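Local structure of single-stranded DNA-binding protein WHY1, chloroplastic (Arabidopsis thaliana, 4KOO) at residues A[20-25]-A[47-52]; A[85-90]-A[107-112]; A[119-124]-A[134-139]. The protein binds single-stranded DNA as a homotetramer, guarding the plastid genome against illegitimate recombination and, in the nucleus, modulating telomere length by inhibiting telomerase action. All coordinates share one frame; numbering follows the deposited sequence.

Contact 1 of 3, residues A[20-25]-A[47-52]; sequences AALTVD and LLLQFA
Asp25 and Gln50 stand diagonally to each other on one face of the antiparallel strand pair 20-25 and 47-52 and meet through a shared water. The water accepts the amide N-H of Gln50 NE2 at 2.6 Å and is also hydrogen-bonded to Asp25 OD1 at 2.6 Å. A third bond, 2.8 Å long, ties it to the backbone carbonyl Leu48 O. Carboxylate and amide planes are turned 63° apart, and Asp25 OD1 and Gln50 NE2 themselves remain 3.8 Å from each other. The other branch of the amide is held too, since Gln50 OE1 is hydrogen-bonded to Lys65 NZ. On the same face Thr23 OG1 bonds Ser14 OG, and Trp62 covers Ala21, Thr23 and Ala52.

The other face is apolar. Leu22 runs alongside Phe51, its CG anti to the backbone N (chi1 175°), and lays CD1 over the middle of the ring, 3.8 Å from the centroid and 8° off the normal: a CH-pi contact. Further along, Val24 CG2 meets Leu49 CD2 at 3.5 Å. Trp161 of a second subunit packs on Val24 and Leu47.

Six backbone hydrogen bonds knit this beta hairpin, the two central strands of the first four-stranded sheet of the Whirly fold, among them Leu48 N to Asp25 O at 2.8 Å. The ladder thus separates a wholly apolar face from a mixed one, where Asp25, Gln50 and the water sit beside Leu48. On the mixed face, bonds to both oxygen and nitrogen of the Gln50 amide fix its rotation, and the neighbouring lysine would probably polarise its carbonyl.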
ATOM      1  N   ALA A  20      -9.967  -3.609  30.246  1.00 27.24           N
ATOM      2  CA  ALA A  20     -10.744  -3.917  29.059  1.00 22.79           C
ATOM      3  C   ALA A  20      -9.846  -4.461  27.957  1.00 18.49           C
ATOM      4  O   ALA A  20      -8.637  -4.207  27.953  1.00 20.67           O
ATOM      5  CB  ALA A  20     -11.500  -2.660  28.552  1.00 23.31           C
ATOM      6  N   ALA A  21     -10.471  -5.211  27.054  1.00 21.49           N
ATOM      7  CA  ALA A  21      -9.826  -5.726  25.863  1.00 19.63           C
ATOM      8  C   ALA A  21     -10.636  -5.331  24.620  1.00 18.41           C
ATOM      9  O   ALA A  21     -11.868  -5.229  24.674  1.00 18.33           O
ATOM     10  CB  ALA A  21      -9.706  -7.245  25.959  1.00 20.15           C
ATOM     11  N   LEU A  22      -9.927  -5.150  23.509  1.00 17.73           N
ATOM     12  CA  LEU A  22     -10.514  -4.882  22.193  1.00 18.56           C
ATOM     13  C   LEU A  22      -9.984  -5.896  21.173  1.00 17.67           C
ATOM     14  O   LEU A  22      -8.788  -6.091  21.061  1.00 19.08           O
ATOM     15  CB  LEU A  22     -10.116  -3.479  21.734  1.00 16.04           C
ATOM     16  CG  LEU A  22     -10.554  -3.115  20.320  1.00 17.85           C
ATOM     17  CD1 LEU A  22     -12.095  -3.239  20.168  1.00 17.34           C
ATOM     18  CD2 LEU A  22     -10.064  -1.713  19.969  1.00 21.37           C
ATOM     19  N   THR A  23     -10.881  -6.540  20.448  1.00 15.52           N
ATOM     20  CA  THR A  23     -10.512  -7.387  19.339  1.00 16.50           C
ATOM     21  C   THR A  23     -11.149  -6.832  18.093  1.00 18.47           C
ATOM     22  O   THR A  23     -12.314  -6.445  18.113  1.00 16.72           O
ATOM     23  CB  THR A  23     -10.957  -8.844  19.556  1.00 18.34           C
ATOM     24  OG1 THR A  23     -10.303  -9.359  20.724  1.00 19.34           O
ATOM     25  CG2 THR A  23     -10.597  -9.691  18.373  1.00 22.63           C
ATOM     26  N   VAL A  24     -10.361  -6.722  17.028  1.00 16.30           N
ATOM     27  CA  VAL A  24     -10.868  -6.248  15.748  1.00 14.53           C
ATOM     28  C   VAL A  24     -10.768  -7.352  14.712  1.00 15.12           C
ATOM     29  O   VAL A  24      -9.670  -7.858  14.466  1.00 15.04           O
ATOM     30  CB  VAL A  24     -10.028  -5.048  15.241  1.00 17.42           C
ATOM     31  CG1 VAL A  24     -10.703  -4.451  14.004  1.00 20.22           C
ATOM     32  CG2 VAL A  24      -9.892  -4.028  16.340  1.00 23.66           C
ATOM     33  N   ASP A  25     -11.895  -7.722  14.115  1.00 15.93           N
ATOM     34  CA  ASP A  25     -11.939  -8.774  13.082  1.00 17.63           C
ATOM     35  C   ASP A  25     -12.434  -8.206  11.793  1.00 13.94           C
ATOM     36  O   ASP A  25     -13.479  -7.570  11.756  1.00 17.19           O
ATOM     37  CB  ASP A  25     -12.883  -9.931  13.451  1.00 20.54           C
ATOM     38  CG  ASP A  25     -12.270 -10.909  14.422  1.00 27.69           C
ATOM     39  OD1 ASP A  25     -12.412 -10.698  15.636  1.00 31.08           O
ATOM     40  OD2 ASP A  25     -11.656 -11.896  13.967  1.00 29.01           O
ATOM     41  N   LEU A  47     -15.460  -4.017   9.463  1.00 12.50           N
ATOM     42  CA  LEU A  47     -14.715  -4.501  10.596  1.00 11.17           C
ATOM     43  C   LEU A  47     -15.641  -4.670  11.791  1.00 18.42           C
ATOM     44  O   LEU A  47     -16.512  -3.832  12.029  1.00 18.03           O
ATOM     45  CB  LEU A  47     -13.607  -3.558  10.935  1.00 13.27           C
ATOM     46  CG  LEU A  47     -12.642  -3.222   9.783  1.00 13.11           C
ATOM     47  CD1 LEU A  47     -11.591  -2.238  10.246  1.00 15.85           C
ATOM     48  CD2 LEU A  47     -11.983  -4.485   9.239  1.00 16.73           C
ATOM     49  N   LEU A  48     -15.436  -5.726  12.563  1.00 14.74           N
ATOM     50  CA  LEU A  48     -16.187  -5.894  13.819  1.00 16.23           C
ATOM     51  C   LEU A  48     -15.303  -5.670  15.029  1.00 16.03           C
ATOM     52  O   LEU A  48     -14.300  -6.377  15.227  1.00 17.97           O
ATOM     53  CB  LEU A  48     -16.812  -7.286  13.869  1.00 18.84           C
ATOM     54  CG  LEU A  48     -17.694  -7.554  15.101  1.00 24.09           C
ATOM     55  CD1 LEU A  48     -18.881  -6.625  15.066  1.00 23.15           C
ATOM     56  CD2 LEU A  48     -18.106  -9.027  15.114  1.00 30.88           C
ATOM     57  N   LEU A  49     -15.651  -4.666  15.832  1.00 12.68           N
ATOM     58  CA  LEU A  49     -14.949  -4.364  17.058  1.00 12.11           C
ATOM     59  C   LEU A  49     -15.688  -5.035  18.189  1.00 15.93           C
ATOM     60  O   LEU A  49     -16.895  -4.915  18.293  1.00 17.30           O
ATOM     61  CB  LEU A  49     -14.915  -2.856  17.334  1.00 12.59           C
ATOM     62  CG  LEU A  49     -14.293  -1.914  16.297  1.00 22.56           C
ATOM     63  CD1 LEU A  49     -14.564  -0.468  16.677  1.00 19.12           C
ATOM     64  CD2 LEU A  49     -12.847  -2.147  16.204  1.00 23.52           C
ATOM     65  N   GLN A  50     -14.959  -5.752  19.024  1.00 16.72           N
ATOM     66  CA  GLN A  50     -15.559  -6.427  20.162  1.00 16.53           C
ATOM     67  C   GLN A  50     -14.828  -5.981  21.378  1.00 17.23           C
ATOM     68  O   GLN A  50     -13.612  -6.066  21.441  1.00 19.46           O
ATOM     69  CB  GLN A  50     -15.483  -7.948  20.001  1.00 18.80           C
ATOM     70  CG  GLN A  50     -16.146  -8.450  18.733  1.00 23.51           C
ATOM     71  CD  GLN A  50     -16.266  -9.964  18.678  1.00 39.83           C
ATOM     72  OE1 GLN A  50     -17.174 -10.557  19.274  1.00 46.10           O
ATOM     73  NE2 GLN A  50     -15.361 -10.594  17.954  1.00 30.87           N
ATOM     74  N   PHE A  51     -15.571  -5.487  22.372  1.00 14.10           N
ATOM     75  CA  PHE A  51     -14.965  -4.916  23.557  1.00 13.67           C
ATOM     76  C   PHE A  51     -15.402  -5.792  24.724  1.00 21.34           C
ATOM     77  O   PHE A  51     -16.575  -6.150  24.796  1.00 20.05           O
ATOM     78  CB  PHE A  51     -15.508  -3.529  23.866  1.00 17.46           C
ATOM     79  CG  PHE A  51     -15.122  -2.431  22.884  1.00 14.63           C
ATOM     80  CD1 PHE A  51     -15.701  -2.352  21.627  1.00 14.18           C
ATOM     81  CD2 PHE A  51     -14.225  -1.440  23.259  1.00 20.71           C
ATOM     82  CE1 PHE A  51     -15.369  -1.315  20.778  1.00 15.08           C
ATOM     83  CE2 PHE A  51     -13.920  -0.383  22.404  1.00 20.57           C
ATOM     84  CZ  PHE A  51     -14.486  -0.350  21.157  1.00 16.52           C
ATOM     85  N   ALA A  52     -14.502  -6.064  25.654  1.00 21.34           N
ATOM     86  CA  ALA A  52     -14.865  -6.851  26.825  1.00 22.42           C
ATOM     87  C   ALA A  52     -14.221  -6.322  28.107  1.00 20.17           C
ATOM     88  O   ALA A  52     -13.089  -5.811  28.106  1.00 23.71           O
ATOM     89  CB  ALA A  52     -14.494  -8.311  26.603  1.00 24.28           C
TER
HETATM   90  O   HOH W   1     -14.093  -8.909  16.492  1.00 28.71           O

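Contact 2 of 3, residues A[85-90]-A[107-112]; sequences ESCEFF and LKVEPL
Cys87, Glu88 and Phe89 pair with Val109, Lys108 and Leu107 in the beta hairpin of strands 87-91 and 103-111, at one margin, within this chain, of the second antiparallel sheet of the Whirly fold. Four backbone hydrogen bonds join them, two for the pair Cys87-Val109 and two for Phe89-Leu107. Leu107 and Lys108 also belong to a predicted nuclear localization signal.

The inner face is apolar. Phe89 and Leu107 lie side by side, with Phe89 CD2 4.1 Å from Leu107 CD2, and Phe68 of the other sheet touches both. Cys87 holds SG between its backbone N and carbonyl carbon (chi1 65°), which sets the sulfur 3.9 Å from Val109 CB; Thr77 and Leu78 of helix 72-79 cover it.

On the opposite face Glu88 and Lys108 run alongside each other as extended chains. Their salt bridge is long, 4.0 Å from Glu88 OE2 to Lys108 NZ, and doubtful in detail because the place of OE2 is uncertain. At the open end of the hairpin, where residues 85-86 lead into the strand, Ser86 CB packs on Glu110 CG at 3.7 Å, and Glu85 OE1 binds Gly82 N and Arg141 of a third subunit. Waters bridge the polar groups here. One bonds Ser86 OG at 2.8 Å and, weakly, Glu110 OE1; another donates to Cys87 O at 2.9 Å and to Glu110 OE2 at 2.5 Å.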
ATOM      1  N   GLU A  85      -7.576  14.899  16.080  1.00 14.97           N
ATOM      2  CA  GLU A  85      -8.993  15.085  15.828  1.00 14.92           C
ATOM      3  C   GLU A  85      -9.858  14.007  16.494  1.00 15.89           C
ATOM      4  O   GLU A  85      -9.524  12.828  16.466  1.00 17.42           O
ATOM      5  CB  GLU A  85      -9.244  15.111  14.303  1.00 15.56           C
ATOM      6  CG  GLU A  85     -10.670  15.458  13.908  1.00 14.01           C
ATOM      7  CD  GLU A  85     -10.876  15.561  12.436  1.00 18.66           C
ATOM      8  OE1 GLU A  85      -9.893  15.328  11.699  1.00 19.79           O
ATOM      9  OE2 GLU A  85     -12.041  15.820  11.999  1.00 18.59           O
ATOM     10  N   SER A  86     -10.995  14.413  17.049  1.00 17.47           N
ATOM     11  CA  SER A  86     -11.946  13.470  17.618  1.00 18.27           C
ATOM     12  C   SER A  86     -12.981  13.018  16.598  1.00 19.80           C
ATOM     13  O   SER A  86     -13.242  13.692  15.599  1.00 20.16           O
ATOM     14  CB  SER A  86     -12.652  14.098  18.822  1.00 21.81           C
ATOM     15  OG  SER A  86     -11.691  14.478  19.804  1.00 24.48           O
ATOM     16  N   CYS A  87     -13.553  11.850  16.830  1.00 16.36           N
ATOM     17  CA  CYS A  87     -14.695  11.440  16.031  1.00 17.14           C
ATOM     18  C   CYS A  87     -15.641  10.588  16.872  1.00 16.88           C
ATOM     19  O   CYS A  87     -15.298  10.087  17.951  1.00 16.08           O
ATOM     20  CB  CYS A  87     -14.309  10.748  14.723  1.00 20.82           C
ATOM     21  SG  CYS A  87     -13.467   9.181  14.838  1.00 21.80           S
ATOM     22  N   GLU A  88     -16.847  10.463  16.363  1.00 16.33           N
ATOM     23  CA  GLU A  88     -17.901   9.803  17.090  1.00 13.70           C
ATOM     24  C   GLU A  88     -18.860   9.212  16.065  1.00 12.92           C
ATOM     25  O   GLU A  88     -19.162   9.880  15.064  1.00 14.61           O
ATOM     26  CB  GLU A  88     -18.584  10.851  17.955  1.00 23.03           C
ATOM     27  CG  GLU A  88     -19.556  10.299  18.938  1.00 28.91           C
ATOM     28  CD  GLU A  88     -20.049  11.376  19.888  1.00 34.90           C
ATOM     29  OE1 GLU A  88     -20.128  12.560  19.469  1.00 32.43           O
ATOM     30  OE2 GLU A  88     -20.328  11.021  21.043  1.00 44.97           O
ATOM     31  N   PHE A  89     -19.291   7.972  16.293  1.00 12.65           N
ATOM     32  CA  PHE A  89     -20.212   7.291  15.423  1.00 12.85           C
ATOM     33  C   PHE A  89     -21.419   6.777  16.187  1.00 15.62           C
ATOM     34  O   PHE A  89     -21.291   6.257  17.317  1.00 14.82           O
ATOM     35  CB  PHE A  89     -19.552   6.082  14.798  1.00 13.30           C
ATOM     36  CG  PHE A  89     -18.240   6.382  14.107  1.00 14.52           C
ATOM     37  CD1 PHE A  89     -18.213   7.012  12.892  1.00 15.16           C
ATOM     38  CD2 PHE A  89     -17.049   6.016  14.691  1.00 21.60           C
ATOM     39  CE1 PHE A  89     -16.985   7.282  12.247  1.00 17.75           C
ATOM     40  CE2 PHE A  89     -15.826   6.266  14.046  1.00 18.82           C
ATOM     41  CZ  PHE A  89     -15.818   6.877  12.814  1.00 19.31           C
ATOM     42  N   PHE A  90     -22.576   6.920  15.550  1.00 14.98           N
ATOM     43  CA  PHE A  90     -23.868   6.569  16.159  1.00 15.25           C
ATOM     44  C   PHE A  90     -24.554   5.491  15.354  1.00 13.33           C
ATOM     45  O   PHE A  90     -24.827   5.688  14.180  1.00 15.76           O
ATOM     46  CB  PHE A  90     -24.779   7.827  16.213  1.00 18.00           C
ATOM     47  CG  PHE A  90     -24.138   8.999  16.846  1.00 20.45           C
ATOM     48  CD1 PHE A  90     -24.208   9.198  18.225  1.00 21.99           C
ATOM     49  CD2 PHE A  90     -23.460   9.933  16.078  1.00 22.59           C
ATOM     50  CE1 PHE A  90     -23.609  10.283  18.811  1.00 20.56           C
ATOM     51  CE2 PHE A  90     -22.851  11.025  16.671  1.00 24.40           C
ATOM     52  CZ  PHE A  90     -22.919  11.203  18.033  1.00 23.52           C
ATOM     53  N   LEU A 107     -19.793   4.966  19.424  1.00 13.94           N
ATOM     54  CA  LEU A 107     -18.336   4.791  19.496  1.00 16.21           C
ATOM     55  C   LEU A 107     -17.647   6.151  19.388  1.00 13.32           C
ATOM     56  O   LEU A 107     -17.884   6.897  18.429  1.00 13.95           O
ATOM     57  CB  LEU A 107     -17.839   3.902  18.358  1.00 14.03           C
ATOM     58  CG  LEU A 107     -16.330   3.628  18.342  1.00 14.71           C
ATOM     59  CD1 LEU A 107     -15.908   2.810  19.559  1.00 14.70           C
ATOM     60  CD2 LEU A 107     -15.895   2.912  17.058  1.00 12.36           C
ATOM     61  N   LYS A 108     -16.834   6.465  20.394  1.00 11.32           N
ATOM     62  CA  LYS A 108     -15.982   7.628  20.429  1.00 14.82           C
ATOM     63  C   LYS A 108     -14.548   7.198  20.289  1.00 14.89           C
ATOM     64  O   LYS A 108     -14.112   6.235  20.925  1.00 18.25           O
ATOM     65  CB  LYS A 108     -16.120   8.356  21.762  1.00 19.65           C
ATOM     66  CG  LYS A 108     -17.470   8.995  21.966  1.00 25.24           C
ATOM     67  CD  LYS A 108     -17.463   9.833  23.255  1.00 30.14           C
ATOM     68  CE  LYS A 108     -18.730  10.669  23.382  1.00 41.23           C
ATOM     69  NZ  LYS A 108     -18.702  11.446  24.650  1.00 55.39           N
ATOM     70  N   VAL A 109     -13.834   7.927  19.446  1.00 14.11           N
ATOM     71  CA  VAL A 109     -12.402   7.736  19.240  1.00 12.75           C
ATOM     72  C   VAL A 109     -11.782   9.121  19.391  1.00 14.54           C
ATOM     73  O   VAL A 109     -12.108  10.035  18.649  1.00 18.07           O
ATOM     74  CB  VAL A 109     -12.069   7.148  17.853  1.00 15.95           C
ATOM     75  CG1 VAL A 109     -10.590   6.991  17.693  1.00 18.23           C
ATOM     76  CG2 VAL A 109     -12.734   5.789  17.649  1.00 15.99           C
ATOM     77  N   GLU A 110     -10.910   9.292  20.378  1.00 15.05           N
ATOM     78  CA  GLU A 110     -10.368  10.614  20.677  1.00 16.10           C
ATOM     79  C   GLU A 110      -8.957  10.486  21.190  1.00 19.98           C
ATOM     80  O   GLU A 110      -8.604   9.477  21.785  1.00 19.09           O
ATOM     81  CB  GLU A 110     -11.176  11.306  21.774  1.00 20.21           C
ATOM     82  CG  GLU A 110     -12.632  11.462  21.436  1.00 24.08           C
ATOM     83  CD  GLU A 110     -13.401  12.251  22.472  1.00 35.00           C
ATOM     84  OE1 GLU A 110     -12.772  12.900  23.340  1.00 31.36           O
ATOM     85  OE2 GLU A 110     -14.649  12.216  22.399  1.00 29.15           O
ATOM     86  N   PRO A 111      -8.168  11.546  21.015  1.00 22.13           N
ATOM     87  CA  PRO A 111      -6.839  11.566  21.631  1.00 17.57           C
ATOM     88  C   PRO A 111      -6.952  11.551  23.141  1.00 19.67           C
ATOM     89  O   PRO A 111      -7.926  12.031  23.719  1.00 18.34           O
ATOM     90  CB  PRO A 111      -6.223  12.882  21.127  1.00 21.40           C
ATOM     91  CG  PRO A 111      -7.336  13.734  20.720  1.00 22.86           C
ATOM     92  CD  PRO A 111      -8.444  12.783  20.252  1.00 18.46           C
ATOM     93  N   LEU A 112      -5.959  10.945  23.778  1.00 19.32           N
ATOM     94  CA  LEU A 112      -5.850  10.979  25.215  1.00 29.53           C
ATOM     95  C   LEU A 112      -5.455  12.367  25.680  1.00 24.73           C
ATOM     96  O   LEU A 112      -4.671  13.073  25.018  1.00 23.06           O
ATOM     97  CB  LEU A 112      -4.802   9.975  25.709  1.00 26.03           C
ATOM     98  CG  LEU A 112      -5.196   8.505  25.606  1.00 24.16           C
ATOM     99  CD1 LEU A 112      -4.012   7.584  25.895  1.00 29.71           C
ATOM    100  CD2 LEU A 112      -6.344   8.174  26.549  1.00 26.52           C
TER
HETATM  101  O   HOH W   2      -9.555  10.126  17.315  1.00 33.88           O
HETATM  102  O   HOH W   3     -12.818  15.510  22.186  1.00 33.53           O
HETATM  103  O   HOH W   4     -15.681  12.015  20.093  1.00 29.08           O

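Contact 3 of 3, residues A[119-124]-A[134-139]; sequences FFNLSV and SIYIPI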
ATOM      1  N   PHE A 119      -8.112   6.910  22.959  1.00 20.39           N
ATOM      2  CA  PHE A 119      -9.004   5.906  23.500  1.00 15.13           C
ATOM      3  C   PHE A 119     -10.133   5.584  22.541  1.00 16.21           C
ATOM      4  O   PHE A 119     -10.498   6.395  21.691  1.00 14.27           O
ATOM      5  CB  PHE A 119      -9.517   6.302  24.873  1.00 18.34           C
ATOM      6  CG  PHE A 119     -10.513   7.430  24.874  1.00 21.24           C
ATOM      7  CD1 PHE A 119     -11.861   7.198  24.628  1.00 22.58           C
ATOM      8  CD2 PHE A 119     -10.105   8.724  25.168  1.00 19.84           C
ATOM      9  CE1 PHE A 119     -12.774   8.260  24.662  1.00 24.02           C
ATOM     10  CE2 PHE A 119     -11.002   9.769  25.201  1.00 25.28           C
ATOM     11  CZ  PHE A 119     -12.341   9.538  24.958  1.00 26.93           C
ATOM     12  N   PHE A 120     -10.667   4.373  22.677  1.00 16.83           N
ATOM     13  CA  PHE A 120     -11.938   3.996  22.094  1.00 14.50           C
ATOM     14  C   PHE A 120     -12.921   3.824  23.260  1.00 16.30           C
ATOM     15  O   PHE A 120     -12.618   3.184  24.271  1.00 18.18           O
ATOM     16  CB  PHE A 120     -11.870   2.655  21.388  1.00 16.99           C
ATOM     17  CG  PHE A 120     -11.207   2.675  20.042  1.00 19.86           C
ATOM     18  CD1 PHE A 120     -10.011   3.317  19.843  1.00 30.86           C
ATOM     19  CD2 PHE A 120     -11.789   2.015  18.970  1.00 26.65           C
ATOM     20  CE1 PHE A 120      -9.415   3.318  18.584  1.00 26.09           C
ATOM     21  CE2 PHE A 120     -11.197   2.010  17.713  1.00 26.98           C
ATOM     22  CZ  PHE A 120     -10.009   2.658  17.526  1.00 24.96           C
ATOM     23  N   ASN A 121     -14.098   4.397  23.124  1.00 15.19           N
ATOM     24  CA  ASN A 121     -15.131   4.166  24.127  1.00 15.14           C
ATOM     25  C   ASN A 121     -16.398   3.735  23.429  1.00 14.09           C
ATOM     26  O   ASN A 121     -16.862   4.443  22.518  1.00 19.22           O
ATOM     27  CB  ASN A 121     -15.379   5.445  24.903  1.00 20.51           C
ATOM     28  CG  ASN A 121     -16.281   5.227  26.103  1.00 25.40           C
ATOM     29  OD1 ASN A 121     -15.828   4.770  27.150  1.00 22.02           O
ATOM     30  ND2 ASN A 121     -17.575   5.488  25.930  1.00 21.76           N
ATOM     31  N   LEU A 122     -16.955   2.595  23.838  1.00 15.99           N
ATOM     32  CA  LEU A 122     -18.200   2.099  23.265  1.00 12.99           C
ATOM     33  C   LEU A 122     -19.265   2.142  24.337  1.00 19.80           C
ATOM     34  O   LEU A 122     -19.105   1.527  25.397  1.00 15.73           O
ATOM     35  CB  LEU A 122     -18.074   0.671  22.804  1.00 14.34           C
ATOM     36  CG  LEU A 122     -19.310   0.012  22.226  1.00 14.73           C
ATOM     37  CD1 LEU A 122     -19.966   0.842  21.137  1.00 15.70           C
ATOM     38  CD2 LEU A 122     -18.977  -1.388  21.749  1.00 18.15           C
ATOM     39  N   SER A 123     -20.340   2.873  24.047  1.00 16.18           N
ATOM     40  CA  SER A 123     -21.471   2.974  24.947  1.00 17.16           C
ATOM     41  C   SER A 123     -22.671   2.349  24.292  1.00 17.21           C
ATOM     42  O   SER A 123     -22.981   2.625  23.127  1.00 16.49           O
ATOM     43  CB  SER A 123     -21.726   4.457  25.281  1.00 22.10           C
ATOM     44  OG  SER A 123     -22.816   4.584  26.171  1.00 37.36           O
ATOM     45  N   VAL A 124     -23.386   1.508  25.031  1.00 17.11           N
ATOM     46  CA  VAL A 124     -24.517   0.823  24.464  1.00 16.87           C
ATOM     47  C   VAL A 124     -25.730   0.999  25.387  1.00 27.17           C
ATOM     48  O   VAL A 124     -25.639   0.661  26.557  1.00 19.25           O
ATOM     49  CB  VAL A 124     -24.249  -0.683  24.292  1.00 23.32           C
ATOM     50  CG1 VAL A 124     -25.464  -1.407  23.790  1.00 19.48           C
ATOM     51  CG2 VAL A 124     -23.035  -0.965  23.344  1.00 22.98           C
ATOM     52  N   SER A 134     -20.934   1.091  29.260  1.00 24.80           N
ATOM     53  CA  SER A 134     -19.859   1.620  28.406  1.00 21.96           C
ATOM     54  C   SER A 134     -18.542   0.906  28.718  1.00 27.78           C
ATOM     55  O   SER A 134     -18.267   0.545  29.877  1.00 22.81           O
ATOM     56  CB  SER A 134     -19.714   3.130  28.562  1.00 27.77           C
ATOM     57  OG  SER A 134     -19.154   3.448  29.812  1.00 36.29           O
ATOM     58  N   ILE A 135     -17.746   0.669  27.673  1.00 19.37           N
ATOM     59  CA  ILE A 135     -16.411   0.084  27.831  1.00 18.80           C
ATOM     60  C   ILE A 135     -15.384   1.031  27.197  1.00 19.18           C
ATOM     61  O   ILE A 135     -15.526   1.430  26.040  1.00 17.43           O
ATOM     62  CB  ILE A 135     -16.286  -1.297  27.207  1.00 21.18           C
ATOM     63  CG1 ILE A 135     -17.255  -2.297  27.853  1.00 22.16           C
ATOM     64  CG2 ILE A 135     -14.851  -1.856  27.447  1.00 18.12           C
ATOM     65  CD1 ILE A 135     -17.387  -3.603  27.124  1.00 24.37           C
ATOM     66  N   TYR A 136     -14.380   1.385  27.979  1.00 16.07           N
ATOM     67  CA  TYR A 136     -13.327   2.305  27.596  1.00 16.36           C
ATOM     68  C   TYR A 136     -12.001   1.574  27.478  1.00 21.01           C
ATOM     69  O   TYR A 136     -11.643   0.767  28.342  1.00 22.21           O
ATOM     70  CB  TYR A 136     -13.236   3.364  28.676  1.00 19.00           C
ATOM     71  CG  TYR A 136     -12.132   4.376  28.549  1.00 17.21           C
ATOM     72  CD1 TYR A 136     -10.836   4.078  28.948  1.00 21.00           C
ATOM     73  CD2 TYR A 136     -12.386   5.645  28.062  1.00 19.44           C
ATOM     74  CE1 TYR A 136      -9.848   4.994  28.849  1.00 23.28           C
ATOM     75  CE2 TYR A 136     -11.403   6.576  28.007  1.00 23.62           C
ATOM     76  CZ  TYR A 136     -10.137   6.247  28.385  1.00 24.65           C
ATOM     77  OH  TYR A 136      -9.148   7.195  28.284  1.00 29.92           O
ATOM     78  N   ILE A 137     -11.264   1.822  26.404  1.00 18.04           N
ATOM     79  CA  ILE A 137      -9.913   1.251  26.327  1.00 20.10           C
ATOM     80  C   ILE A 137      -8.890   2.247  25.784  1.00 19.64           C
ATOM     81  O   ILE A 137      -9.098   2.896  24.756  1.00 18.88           O
ATOM     82  CB  ILE A 137      -9.893  -0.051  25.545  1.00 20.22           C
ATOM     83  CG1 ILE A 137      -8.535  -0.759  25.699  1.00 21.44           C
ATOM     84  CG2 ILE A 137     -10.202   0.156  24.097  1.00 18.23           C
ATOM     85  CD1 ILE A 137      -8.533  -2.154  25.139  1.00 19.83           C
ATOM     86  N   PRO A 138      -7.770   2.383  26.493  1.00 16.58           N
ATOM     87  CA  PRO A 138      -6.709   3.256  26.003  1.00 18.18           C
ATOM     88  C   PRO A 138      -5.850   2.490  24.996  1.00 18.23           C
ATOM     89  O   PRO A 138      -5.726   1.260  25.070  1.00 22.52           O
ATOM     90  CB  PRO A 138      -5.909   3.556  27.267  1.00 21.32           C
ATOM     91  CG  PRO A 138      -6.038   2.296  28.053  1.00 20.78           C
ATOM     92  CD  PRO A 138      -7.446   1.822  27.822  1.00 23.47           C
ATOM     93  N   ILE A 139      -5.312   3.235  24.045  1.00 18.14           N
ATOM     94  CA  ILE A 139      -4.556   2.710  22.921  1.00 18.44           C
ATOM     95  C   ILE A 139      -3.310   3.573  22.845  1.00 17.19           C
ATOM     96  O   ILE A 139      -3.408   4.781  22.767  1.00 18.19           O
ATOM     97  CB  ILE A 139      -5.346   2.923  21.574  1.00 17.25           C
ATOM     98  CG1 ILE A 139      -6.801   2.411  21.677  1.00 20.90           C
ATOM     99  CG2 ILE A 139      -4.682   2.239  20.414  1.00 19.18           C
ATOM    100  CD1 ILE A 139      -6.952   0.947  21.783  1.00 24.23           C
TER
HETATM  101  O   HOH W   5     -16.709   4.127  29.581  1.00 30.96           O
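Phe120 gathers the apolar side of the strand pair 119-124 and 134-139, touching two isoleucines of the partner strand. Its ring atom CD1 comes within 3.8 Å of Ile139 CG1, the two side chains crossing at a slant, while Phe120 CB rests 4.0 Å from Ile137 CG2. Leu122 and Ile135 carry the same face further. Phe51 of strand 39-53 packs on Phe120, Leu122 and Ile135, and Val109 adds to the cover of Phe120.

Strands 118-126 and 131-139 form the last hairpin of the second four-stranded antiparallel sheet, the one that packs crosswise on the first in the Whirly fold. Its backbone bonds alternate with CA-H...O contacts; Ile135 N to Leu122 O, at 2.8 Å, is one of the four hydrogen bonds.

Across the sheet, on its outer face, Phe119 and Tyr136 make an offset stack, with centroids 4.8 Å apart and planes inclined by 28°. Tyr136 CE2 sits over the Phe119 ring toward its rim, 3.4 Å from Phe119 CG. Phe119 holds CG between its own N and carbonyl carbon (chi1 72°), whereas Tyr136 swings CG anti to N (chi1 175°), and in this way the ring of one residue reaches diagonally to the other. Leu112 packs against the Phe119 ring and the Tyr136 hydroxyl.

Beside the stack, Asn121 OD1 lies in the plane of the Tyr136 ring at its edge, 3.3 Å from Tyr136 CB. The same oxygen accepts a hydrogen bond from a water at 2.7 Å, and this water is bonded to Ser134 OG at 2.5 Å.

How the contacts relate
Contacts 2 and 3 are the first and last hairpins of one four-stranded sheet, their centres about 10 Å apart; strands 103-111 and 118-126 adjoin through probable hydrogen bonds such as Phe119 N to Glu110 O, 2.9 Å. Contact 1 belongs to the other sheet, centred about 10 Å from contact 3 and about 16 Å from contact 2. Phe51 links all three: its CD1 is 3.4 Å from Leu122 CD2, its CZ 3.8 Å from Leu107 CD1. Residues 20-22 fall in a region required, by similarity, for single-stranded DNA binding, where Ala20 CB packs 3.4 Å from Tyr136 O. The Ala21 side chain lies about 6 Å from a bound MES, probably from the crystallisation liquor.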